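Local coordinates for macro domain-containing protein (Thermosipho africanus, PDB 7OMU), which unites a DarT-family domain and a macro domain in one chain, with adenosine-5-diphosphoribose held in the macro domain of the model, at residues 23-31 with 84-94; 119-129 with 165-176. The protein carries 1 engineered substitution. All coordinates share one frame; numbering follows the deposited sequence.

Both contacts lie in the DarT-family domain and meet at one sheet, where strands 82-86 and 170-174 are neighbours and Leu85 O probably accepts a hydrogen bond from Cys171 N. Contact 1 is the more deeply buried: it joins strand 25-31, the outermost strand of another sheet, to the end of strand 82-86 and the loop after it, mainly through aromatic and aliphatic packing round one backbone bridge. Contact 2 lies farther from the centre of the chain and pairs two strands within a single sheet. Its middle is backbone bonding, whereas charged side chains gather at its ends, two of its touching residues being exposed.

Contact 1. Residues 23-31 with 84-94; sequences FRELYYITH and NLYFQPRNPML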
loop_
_atom_site.group_PDB
_atom_site.type_symbol
_atom_site.label_atom_id
_atom_site.label_comp_id
_atom_site.label_asym_id
_atom_site.label_seq_id
_atom_site.Cartn_x
_atom_site.Cartn_y
_atom_site.Cartn_z
ATOM N N PHE A 23 19.808 -6.989 5.298
ATOM C CA PHE A 23 19.623 -5.675 4.599
ATOM C C PHE A 23 19.111 -4.623 5.599
ATOM O O PHE A 23 18.554 -5.007 6.646
ATOM C CB PHE A 23 18.705 -5.817 3.373
ATOM C CG PHE A 23 17.485 -6.703 3.509
ATOM C CD1 PHE A 23 17.544 -8.064 3.236
ATOM C CD2 PHE A 23 16.255 -6.162 3.862
ATOM C CE1 PHE A 23 16.416 -8.866 3.350
ATOM C CE2 PHE A 23 15.127 -6.965 3.972
ATOM C CZ PHE A 23 15.209 -8.315 3.716
ATOM N N ARG A 24 19.339 -3.338 5.301
ATOM C CA ARG A 24 18.533 -2.200 5.823
ATOM C C ARG A 24 19.015 -0.868 5.223
ATOM O O ARG A 24 20.237 -0.661 5.090
ATOM C CB ARG A 24 18.530 -2.102 7.354
ATOM C CG ARG A 24 17.585 -1.010 7.836
ATOM C CD ARG A 24 17.636 -0.722 9.311
ATOM N NE ARG A 24 18.972 -0.336 9.728
ATOM C CZ ARG A 24 19.427 -0.461 10.970
ATOM N NH1 ARG A 24 18.652 -0.979 11.910
ATOM N NH2 ARG A 24 20.662 -0.101 11.267
ATOM N N GLU A 25 18.049 -0.008 4.877
ATOM C CA GLU A 25 18.204 1.435 4.565
ATOM C C GLU A 25 17.172 2.223 5.379
ATOM O O GLU A 25 16.189 1.618 5.823
ATOM C CB GLU A 25 17.940 1.679 3.081
ATOM C CG GLU A 25 19.109 1.347 2.172
ATOM C CD GLU A 25 18.778 1.407 0.690
ATOM O OE1 GLU A 25 17.600 1.140 0.343
ATOM O OE2 GLU A 25 19.692 1.735 -0.109
ATOM N N LEU A 26 17.383 3.524 5.557
ATOM C CA LEU A 26 16.355 4.473 6.058
ATOM C C LEU A 26 15.912 5.357 4.885
ATOM O O LEU A 26 16.651 5.437 3.887
ATOM C CB LEU A 26 16.939 5.289 7.214
ATOM C CG LEU A 26 17.225 4.503 8.490
ATOM C CD1 LEU A 26 18.171 5.269 9.394
ATOM C CD2 LEU A 26 15.947 4.181 9.241
ATOM N N TYR A 27 14.740 5.982 4.991
ATOM C CA TYR A 27 14.001 6.567 3.845
ATOM C C TYR A 27 13.444 7.942 4.214
ATOM O O TYR A 27 12.778 8.066 5.257
ATOM C CB TYR A 27 12.884 5.613 3.424
ATOM C CG TYR A 27 13.355 4.221 3.089
ATOM C CD1 TYR A 27 13.871 3.923 1.837
ATOM C CD2 TYR A 27 13.310 3.203 4.028
ATOM C CE1 TYR A 27 14.328 2.654 1.526
ATOM C CE2 TYR A 27 13.749 1.924 3.727
ATOM C CZ TYR A 27 14.263 1.647 2.471
ATOM O OH TYR A 27 14.707 0.390 2.177
ATOM N N TYR A 28 13.725 8.943 3.375
ATOM C CA TYR A 28 13.187 10.324 3.479
ATOM C C TYR A 28 12.329 10.596 2.242
ATOM O O TYR A 28 12.864 10.550 1.117
ATOM C CB TYR A 28 14.329 11.330 3.613
ATOM C CG TYR A 28 13.896 12.771 3.700
ATOM C CD1 TYR A 28 13.419 13.311 4.883
ATOM C CD2 TYR A 28 13.976 13.605 2.597
ATOM C CE1 TYR A 28 13.045 14.647 4.968
ATOM C CE2 TYR A 28 13.592 14.935 2.662
ATOM C CZ TYR A 28 13.127 15.462 3.851
ATOM O OH TYR A 28 12.757 16.777 3.894
ATOM N N ILE A 29 11.030 10.830 2.453
ATOM C CA ILE A 29 10.049 11.199 1.388
ATOM C C ILE A 29 10.214 12.689 1.091
ATOM O O ILE A 29 10.283 13.466 2.061
ATOM C CB ILE A 29 8.611 10.879 1.833
ATOM C CG1 ILE A 29 8.434 9.395 2.156
ATOM C CG2 ILE A 29 7.606 11.346 0.792
ATOM C CD1 ILE A 29 7.217 9.107 2.999
ATOM N N THR A 30 10.247 13.070 -0.187
ATOM C CA THR A 30 10.340 14.487 -0.630
ATOM C C THR A 30 9.798 14.657 -2.053
ATOM O O THR A 30 9.664 13.650 -2.773
ATOM C CB THR A 30 11.785 14.995 -0.552
ATOM O OG1 THR A 30 11.748 16.423 -0.600
ATOM C CG2 THR A 30 12.666 14.447 -1.654
ATOM N N HIS A 31 9.522 15.901 -2.442
ATOM C CA HIS A 31 9.199 16.285 -3.839
ATOM C C HIS A 31 10.462 16.079 -4.677
ATOM O O HIS A 31 11.561 16.369 -4.176
ATOM C CB HIS A 31 8.666 17.722 -3.909
ATOM C CG HIS A 31 7.905 18.018 -5.158
ATOM N ND1 HIS A 31 8.507 18.057 -6.402
ATOM C CD2 HIS A 31 6.599 18.298 -5.359
ATOM C CE1 HIS A 31 7.604 18.344 -7.316
ATOM N NE2 HIS A 31 6.425 18.499 -6.704
ATOM N N ASN A 84 13.306 13.560 9.588
ATOM C CA ASN A 84 12.481 12.344 9.825
ATOM C C ASN A 84 12.827 11.284 8.773
ATOM O O ASN A 84 12.366 11.417 7.620
ATOM C CB ASN A 84 10.991 12.699 9.828
ATOM C CG ASN A 84 10.113 11.620 10.422
ATOM O OD1 ASN A 84 9.705 11.716 11.575
ATOM N ND2 ASN A 84 9.805 10.602 9.640
ATOM N N LEU A 85 13.618 10.280 9.162
ATOM C CA LEU A 85 13.997 9.120 8.311
ATOM C C LEU A 85 13.152 7.909 8.717
ATOM O O LEU A 85 13.429 7.336 9.783
ATOM C CB LEU A 85 15.491 8.833 8.493
ATOM C CG LEU A 85 16.425 10.015 8.247
ATOM C CD1 LEU A 85 17.879 9.589 8.351
ATOM C CD2 LEU A 85 16.157 10.648 6.893
ATOM N N TYR A 86 12.157 7.545 7.907
ATOM C CA TYR A 86 11.226 6.414 8.167
ATOM C C TYR A 86 11.955 5.080 7.971
ATOM O O TYR A 86 12.814 4.995 7.081
ATOM C CB TYR A 86 10.021 6.459 7.225
ATOM C CG TYR A 86 9.091 7.634 7.391
ATOM C CD1 TYR A 86 8.244 7.727 8.484
ATOM C CD2 TYR A 86 9.025 8.633 6.436
ATOM C CE1 TYR A 86 7.368 8.791 8.634
ATOM C CE2 TYR A 86 8.159 9.703 6.571
ATOM C CZ TYR A 86 7.326 9.784 7.672
ATOM O OH TYR A 86 6.477 10.847 7.799
ATOM N N PHE A 87 11.597 4.065 8.760
ATOM C CA PHE A 87 12.014 2.654 8.550
ATOM C C PHE A 87 11.177 2.052 7.422
ATOM O O PHE A 87 11.679 1.167 6.697
ATOM C CB PHE A 87 11.833 1.832 9.827
ATOM C CG PHE A 87 12.735 2.257 10.951
ATOM C CD1 PHE A 87 14.054 1.841 10.986
ATOM C CD2 PHE A 87 12.271 3.087 11.955
ATOM C CE1 PHE A 87 14.892 2.246 12.009
ATOM C CE2 PHE A 87 13.112 3.491 12.978
ATOM C CZ PHE A 87 14.417 3.064 13.008
ATOM N N GLN A 88 9.926 2.510 7.315
ATOM C CA GLN A 88 8.954 2.094 6.277
ATOM C C GLN A 88 8.368 3.342 5.627
ATOM O O GLN A 88 7.556 4.028 6.238
ATOM C CB GLN A 88 7.859 1.236 6.912
ATOM C CG GLN A 88 6.714 0.920 5.963
ATOM C CD GLN A 88 7.203 0.140 4.770
ATOM O OE1 GLN A 88 7.568 0.706 3.733
ATOM N NE2 GLN A 88 7.234 -1.174 4.933
ATOM N N PRO A 89 8.774 3.689 4.387
ATOM C CA PRO A 89 8.208 4.844 3.686
ATOM C C PRO A 89 6.835 4.584 3.043
ATOM O O PRO A 89 6.109 5.545 2.835
ATOM C CB PRO A 89 9.248 5.133 2.593
ATOM C CG PRO A 89 9.842 3.773 2.292
ATOM C CD PRO A 89 9.825 3.018 3.607
ATOM N N ARG A 90 6.519 3.320 2.726
ATOM C CA ARG A 90 5.203 2.904 2.171
ATOM C C ARG A 90 4.192 2.891 3.320
ATOM O O ARG A 90 3.831 1.785 3.777
ATOM C CB ARG A 90 5.333 1.541 1.489
ATOM C CG ARG A 90 4.128 1.130 0.657
ATOM C CD ARG A 90 4.363 -0.229 0.020
ATOM N NE ARG A 90 3.208 -0.738 -0.709
ATOM C CZ ARG A 90 2.124 -1.276 -0.143
ATOM N NH1 ARG A 90 2.024 -1.367 1.176
ATOM N NH2 ARG A 90 1.133 -1.717 -0.903
ATOM N N ASN A 91 3.750 4.085 3.740
ATOM C CA ASN A 91 3.061 4.347 5.033
ATOM C C ASN A 91 1.981 5.415 4.846
ATOM O O ASN A 91 1.915 6.055 3.800
ATOM C CB ASN A 91 4.094 4.742 6.092
ATOM C CG ASN A 91 4.761 6.071 5.805
ATOM O OD1 ASN A 91 4.105 7.044 5.441
ATOM N ND2 ASN A 91 6.069 6.126 5.979
ATOM N N PRO A 92 1.105 5.651 5.856
ATOM C CA PRO A 92 0.053 6.669 5.769
ATOM C C PRO A 92 0.437 8.067 5.261
ATOM O O PRO A 92 -0.411 8.709 4.676
ATOM C CB PRO A 92 -0.379 6.805 7.236
ATOM C CG PRO A 92 -0.222 5.417 7.780
ATOM C CD PRO A 92 1.036 4.901 7.121
ATOM N N MET A 93 1.664 8.521 5.531
ATOM C CA MET A 93 2.144 9.863 5.114
ATOM C C MET A 93 2.255 9.882 3.588
ATOM O O MET A 93 1.637 10.768 2.960
ATOM C CB MET A 93 3.503 10.211 5.728
ATOM C CG MET A 93 3.974 11.618 5.385
ATOM S SD MET A 93 2.722 12.861 5.807
ATOM C CE MET A 93 3.267 13.315 7.455
ATOM N N LEU A 94 2.999 8.932 3.017
ATOM C CA LEU A 94 3.166 8.801 1.546
ATOM C C LEU A 94 1.787 8.662 0.892
ATOM O O LEU A 94 1.545 9.321 -0.137
ATOM C CB LEU A 94 4.050 7.594 1.225
ATOM C CG LEU A 94 4.390 7.416 -0.253
ATOM C CD1 LEU A 94 4.961 8.692 -0.857
ATOM C CD2 LEU A 94 5.372 6.280 -0.436
#
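Tyr27 and Tyr86 form an isolated antiparallel bridge, a hydrogen-bonded pair, where two beta sheets of the DarT-family domain meet. Tyr27 N donates to Tyr86 O and Tyr86 N to Tyr27 O, the latter at 2.8 Å; the N-to-C directions of the short strands make an angle of 122°, far from antiparallel, and side chains take over away from the bridge. One of these is a CH-pi contact: Pro89 lies obliquely against Tyr27, its CG over one ring face, 4.1 Å from the centroid of the Tyr27 ring. Proline suits this place because its compact, rigid ring presents CG-H to the pi face while CD rests near Tyr27 CD2. At the edge of the same phenol, near its plane, sit the carbonyl oxygens of Tyr86 and Phe87, well matched to the slightly positive ring hydrogens. Tyr28 likewise turns an edge, CD1, to Asn84 O, while its hydroxyl bonds with Lys58. Leu85 reaches across with two atoms, CB against Leu26 CB and CD2 against Tyr28 CB. Leu26 and Phe87 run side by side in the same direction, Leu26 CD2 resting 3.5 Å from Phe87 CD1. Ile29 has CG1 beside its backbone N (chi1 -59°), and the chain extends from there to place CD1 between Tyr86 CE2, at 3.7 Å, and Leu94 CB, at 3.9 Å. Isoleucine suits the place because CD1 reaches the Tyr86 ring while its other branch, CG2, faces Leu94 CD1. Leu94 also touches Leu107 and Ile109 of strand 107-113. The Tyr86 ring is itself sandwiched by amides: Asn84 ND2 lies over the centre of one face and Asn91 ND2 over the other. Asn91 is also the N-cap of helix 92-99, its OD1 accepting from Leu94 N and, weakly, from Met93 N. Asn91 ND2 points at a lone pair of Gln88 O, 2.6 Å away.

Contact 2. Residues 119-129 with 165-176; sequences RDDILITDGNA and RKIMAACLVPQC. Engineered in segment 165-176: Ala170 (natural residue Glu).
This is antiparallel strand pairing inside a four-stranded sheet: strand 123-125 lies against strand 170-174, which has strand 82-86 along its other edge. Leu123 and Leu172 are the hydrogen-bonded pair, joined by two backbone bonds, and Ile124 and Cys171 the non-hydrogen-bonded pair beyond it. Thr125 N then donates to Ala170 O, an almost straight bond of 2.9 Å. The Thr125 hydroxyl also links the two segments: with chi1 at 78°, OG1 sits between its own backbone N and carbonyl carbon, accepts from Ala170 N and donates to Gly127 O. Its methyl CG2 instead meets Leu172 CD1 at 3.6 Å, a division of labour that suits a beta-branched hydroxyl residue. Ala170 is engineered, replacing glutamate. Past the strand, Gly127 CA lies 3.8 Å from Lys166 CA. Arg165 O accepts from Asn128 N and Met168 N on opposite faces of its carbonyl plane. Asp126 OD1 forms a long salt bridge with Arg165 NH1, at 3.5 Å, and also accepts from Gln135 N. Asn128 lies alongside Met168, its ND2 bonding onward to Glu300 while OD1 takes Ala130 N. At the other end Arg119 grips Asp121 side-on, a salt bridge in which NE and NH2 meet the syn lone pairs of OD1 and OD2, both oxygens lying in the guanidinium plane, which fixes the turn of the group. Val173 CG1 covers one face of it, 3.7 Å from Arg119 CZ. Backbone pairing in the middle, with charged pairs at either end, makes this the central strand pair of the four-stranded antiparallel sheet in the DarT-family domain.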
loop_
_atom_site.group_PDB
_atom_site.type_symbol
_atom_site.label_atom_id
_atom_site.label_comp_id
_atom_site.label_asym_id
_atom_site.label_seq_id
_atom_site.Cartn_x
_atom_site.Cartn_y
_atom_site.Cartn_z
ATOM N N ARG A 119 25.663 6.903 14.743
ATOM C CA ARG A 119 25.662 8.225 15.428
ATOM C C ARG A 119 24.994 8.058 16.797
ATOM O O ARG A 119 24.064 7.237 16.899
ATOM C CB ARG A 119 24.967 9.293 14.575
ATOM C CG ARG A 119 25.846 9.868 13.475
ATOM C CD ARG A 119 25.154 10.852 12.546
ATOM N NE ARG A 119 24.761 12.094 13.195
ATOM C CZ ARG A 119 24.488 13.241 12.568
ATOM N NH1 ARG A 119 24.561 13.331 11.247
ATOM N NH2 ARG A 119 24.138 14.302 13.277
ATOM N N ASP A 120 25.481 8.786 17.808
ATOM C CA ASP A 120 25.053 8.653 19.229
ATOM C C ASP A 120 24.291 9.914 19.666
ATOM O O ASP A 120 24.058 10.058 20.881
ATOM C CB ASP A 120 26.249 8.351 20.145
ATOM C CG ASP A 120 27.356 9.389 20.102
ATOM O OD1 ASP A 120 27.468 10.091 19.075
ATOM O OD2 ASP A 120 28.104 9.485 21.097
ATOM N N ASP A 121 23.902 10.782 18.722
ATOM C CA ASP A 121 23.107 12.013 18.989
ATOM C C ASP A 121 21.744 11.911 18.291
ATOM O O ASP A 121 21.027 12.932 18.241
ATOM C CB ASP A 121 23.867 13.268 18.547
ATOM C CG ASP A 121 24.021 13.412 17.041
ATOM O OD1 ASP A 121 24.233 12.379 16.366
ATOM O OD2 ASP A 121 23.917 14.555 16.551
ATOM N N ILE A 122 21.404 10.726 17.776
ATOM C CA ILE A 122 20.124 10.450 17.061
ATOM C C ILE A 122 19.078 10.008 18.080
ATOM O O ILE A 122 19.452 9.656 19.214
ATOM C CB ILE A 122 20.292 9.377 15.969
ATOM C CG1 ILE A 122 20.626 8.005 16.564
ATOM C CG2 ILE A 122 21.304 9.831 14.933
ATOM C CD1 ILE A 122 20.412 6.853 15.614
ATOM N N LEU A 123 17.818 9.998 17.643
ATOM C CA LEU A 123 16.651 9.489 18.404
ATOM C C LEU A 123 15.896 8.490 17.524
ATOM O O LEU A 123 16.004 8.585 16.285
ATOM C CB LEU A 123 15.759 10.667 18.802
ATOM C CG LEU A 123 16.463 11.825 19.502
ATOM C CD1 LEU A 123 15.543 13.025 19.611
ATOM C CD2 LEU A 123 16.957 11.420 20.876
ATOM N N ILE A 124 15.176 7.567 18.163
ATOM C CA ILE A 124 14.381 6.497 17.500
ATOM C C ILE A 124 12.987 6.489 18.127
ATOM O O ILE A 124 12.886 6.353 19.364
ATOM C CB ILE A 124 15.111 5.146 17.608
ATOM C CG1 ILE A 124 16.408 5.176 16.796
ATOM C CG2 ILE A 124 14.206 3.997 17.189
ATOM C CD1 ILE A 124 17.280 3.956 16.956
ATOM N N THR A 125 11.961 6.658 17.291
ATOM C CA THR A 125 10.527 6.672 17.676
ATOM C C THR A 125 9.956 5.260 17.494
ATOM O O THR A 125 10.444 4.536 16.601
ATOM C CB THR A 125 9.764 7.710 16.845
ATOM O OG1 THR A 125 9.531 7.155 15.548
ATOM C CG2 THR A 125 10.509 9.020 16.713
ATOM N N ASP A 126 8.964 4.884 18.307
ATOM C CA ASP A 126 8.254 3.581 18.198
ATOM C C ASP A 126 7.043 3.753 17.273
ATOM O O ASP A 126 6.269 2.789 17.129
ATOM C CB ASP A 126 7.870 3.031 19.577
ATOM C CG ASP A 126 6.799 3.829 20.304
ATOM O OD1 ASP A 126 6.607 5.011 19.959
ATOM O OD2 ASP A 126 6.171 3.264 21.220
ATOM N N GLY A 127 6.888 4.940 16.680
ATOM C CA GLY A 127 5.799 5.262 15.740
ATOM C C GLY A 127 5.886 6.697 15.249
ATOM O O GLY A 127 6.982 7.280 15.329
ATOM N N ASN A 128 4.767 7.235 14.754
ATOM C CA ASN A 128 4.628 8.626 14.251
ATOM C C ASN A 128 5.168 9.590 15.315
ATOM O O ASN A 128 4.555 9.678 16.391
ATOM C CB ASN A 128 3.174 8.934 13.895
ATOM C CG ASN A 128 3.000 10.255 13.177
ATOM O OD1 ASN A 128 3.693 11.227 13.468
ATOM N ND2 ASN A 128 2.069 10.300 12.243
ATOM N N ALA A 129 6.275 10.276 15.020
ATOM C CA ALA A 129 6.980 11.208 15.933
ATOM C C ALA A 129 6.006 12.252 16.495
ATOM O O ALA A 129 6.160 12.615 17.675
ATOM C CB ALA A 129 8.127 11.869 15.209
ATOM N N ARG A 165 -0.029 4.101 13.555
ATOM C CA ARG A 165 0.983 4.922 14.266
ATOM C C ARG A 165 2.356 4.266 14.070
ATOM O O ARG A 165 3.242 4.924 13.510
ATOM C CB ARG A 165 0.595 5.056 15.741
ATOM C CG ARG A 165 1.457 6.018 16.542
ATOM C CD ARG A 165 1.048 6.038 18.005
ATOM N NE ARG A 165 1.048 4.715 18.615
ATOM C CZ ARG A 165 2.135 4.033 18.975
ATOM N NH1 ARG A 165 3.346 4.540 18.800
ATOM N NH2 ARG A 165 2.004 2.833 19.515
ATOM N N LYS A 166 2.486 2.994 14.457
ATOM C CA LYS A 166 3.772 2.248 14.573
ATOM C C LYS A 166 4.536 2.220 13.243
ATOM O O LYS A 166 5.771 2.272 13.291
ATOM C CB LYS A 166 3.528 0.815 15.061
ATOM C CG LYS A 166 3.039 0.707 16.498
ATOM C CD LYS A 166 2.860 -0.713 16.984
ATOM C CE LYS A 166 2.085 -0.772 18.284
ATOM N NZ LYS A 166 2.241 -2.078 18.964
ATOM N N ILE A 167 3.843 2.118 12.108
ATOM C CA ILE A 167 4.474 1.910 10.767
ATOM C C ILE A 167 5.284 3.151 10.363
ATOM O O ILE A 167 6.215 3.019 9.539
ATOM C CB ILE A 167 3.420 1.542 9.707
ATOM C CG1 ILE A 167 4.090 1.050 8.425
ATOM C CG2 ILE A 167 2.468 2.703 9.438
ATOM C CD1 ILE A 167 3.134 0.462 7.422
ATOM N N MET A 168 4.957 4.314 10.927
ATOM C CA MET A 168 5.694 5.581 10.691
ATOM C C MET A 168 6.746 5.787 11.784
ATOM O O MET A 168 7.168 6.939 11.986
ATOM C CB MET A 168 4.721 6.760 10.658
ATOM C CG MET A 168 3.807 6.696 9.469
ATOM S SD MET A 168 2.819 8.176 9.288
ATOM C CE MET A 168 1.444 7.772 10.366
ATOM N N ALA A 169 7.164 4.711 12.457
ATOM C CA ALA A 169 8.388 4.686 13.286
ATOM C C ALA A 169 9.531 5.221 12.426
ATOM O O ALA A 169 9.532 4.947 11.195
ATOM C CB ALA A 169 8.686 3.294 13.792
ATOM N N ALA A 170 10.445 5.968 13.044
ATOM C CA ALA A 170 11.477 6.762 12.344
ATOM C C ALA A 170 12.717 6.928 13.221
ATOM O O ALA A 170 12.621 6.786 14.458
ATOM C CB ALA A 170 10.910 8.107 11.956
ATOM N N CYS A 171 13.838 7.214 12.561
ATOM C CA CYS A 171 15.121 7.651 13.159
ATOM C C CYS A 171 15.243 9.162 12.962
ATOM O O CYS A 171 15.297 9.590 11.798
ATOM C CB CYS A 171 16.278 6.920 12.495
ATOM S SG CYS A 171 17.893 7.636 12.880
ATOM N N LEU A 172 15.247 9.931 14.053
ATOM C CA LEU A 172 15.329 11.417 14.030
ATOM C C LEU A 172 16.796 11.848 14.147
ATOM O O LEU A 172 17.404 11.613 15.207
ATOM C CB LEU A 172 14.491 11.994 15.173
ATOM C CG LEU A 172 13.030 11.554 15.208
ATOM C CD1 LEU A 172 12.337 12.121 16.433
ATOM C CD2 LEU A 172 12.298 11.966 13.944
ATOM N N VAL A 173 17.341 12.433 13.077
ATOM C CA VAL A 173 18.745 12.932 12.990
ATOM C C VAL A 173 18.693 14.449 13.119
ATOM O O VAL A 173 17.967 15.102 12.370
ATOM C CB VAL A 173 19.420 12.503 11.674
ATOM C CG1 VAL A 173 20.915 12.745 11.707
ATOM C CG2 VAL A 173 19.140 11.051 11.335
ATOM N N PRO A 174 19.440 15.055 14.071
ATOM C CA PRO A 174 19.343 16.494 14.314
ATOM C C PRO A 174 19.995 17.336 13.208
ATOM O O PRO A 174 20.973 16.900 12.633
ATOM C CB PRO A 174 20.053 16.672 15.665
ATOM C CG PRO A 174 21.060 15.538 15.710
ATOM C CD PRO A 174 20.397 14.393 14.973
ATOM N N GLN A 175 19.400 18.504 12.942
ATOM C CA GLN A 175 19.895 19.581 12.043
ATOM C C GLN A 175 19.873 19.108 10.587
ATOM O O GLN A 175 18.958 19.535 9.860
ATOM C CB GLN A 175 21.284 20.059 12.465
ATOM C CG GLN A 175 21.714 21.341 11.768
ATOM C CD GLN A 175 23.002 21.862 12.353
ATOM O OE1 GLN A 175 23.001 22.731 13.224
ATOM N NE2 GLN A 175 24.109 21.310 11.891
ATOM N N CYS A 176 20.842 18.289 10.164
ATOM C CA CYS A 176 20.979 17.844 8.751
ATOM C C CYS A 176 21.477 16.393 8.686
ATOM O O CYS A 176 21.921 15.849 9.718
ATOM C CB CYS A 176 21.895 18.775 7.965
ATOM S SG CYS A 176 23.612 18.211 7.869
#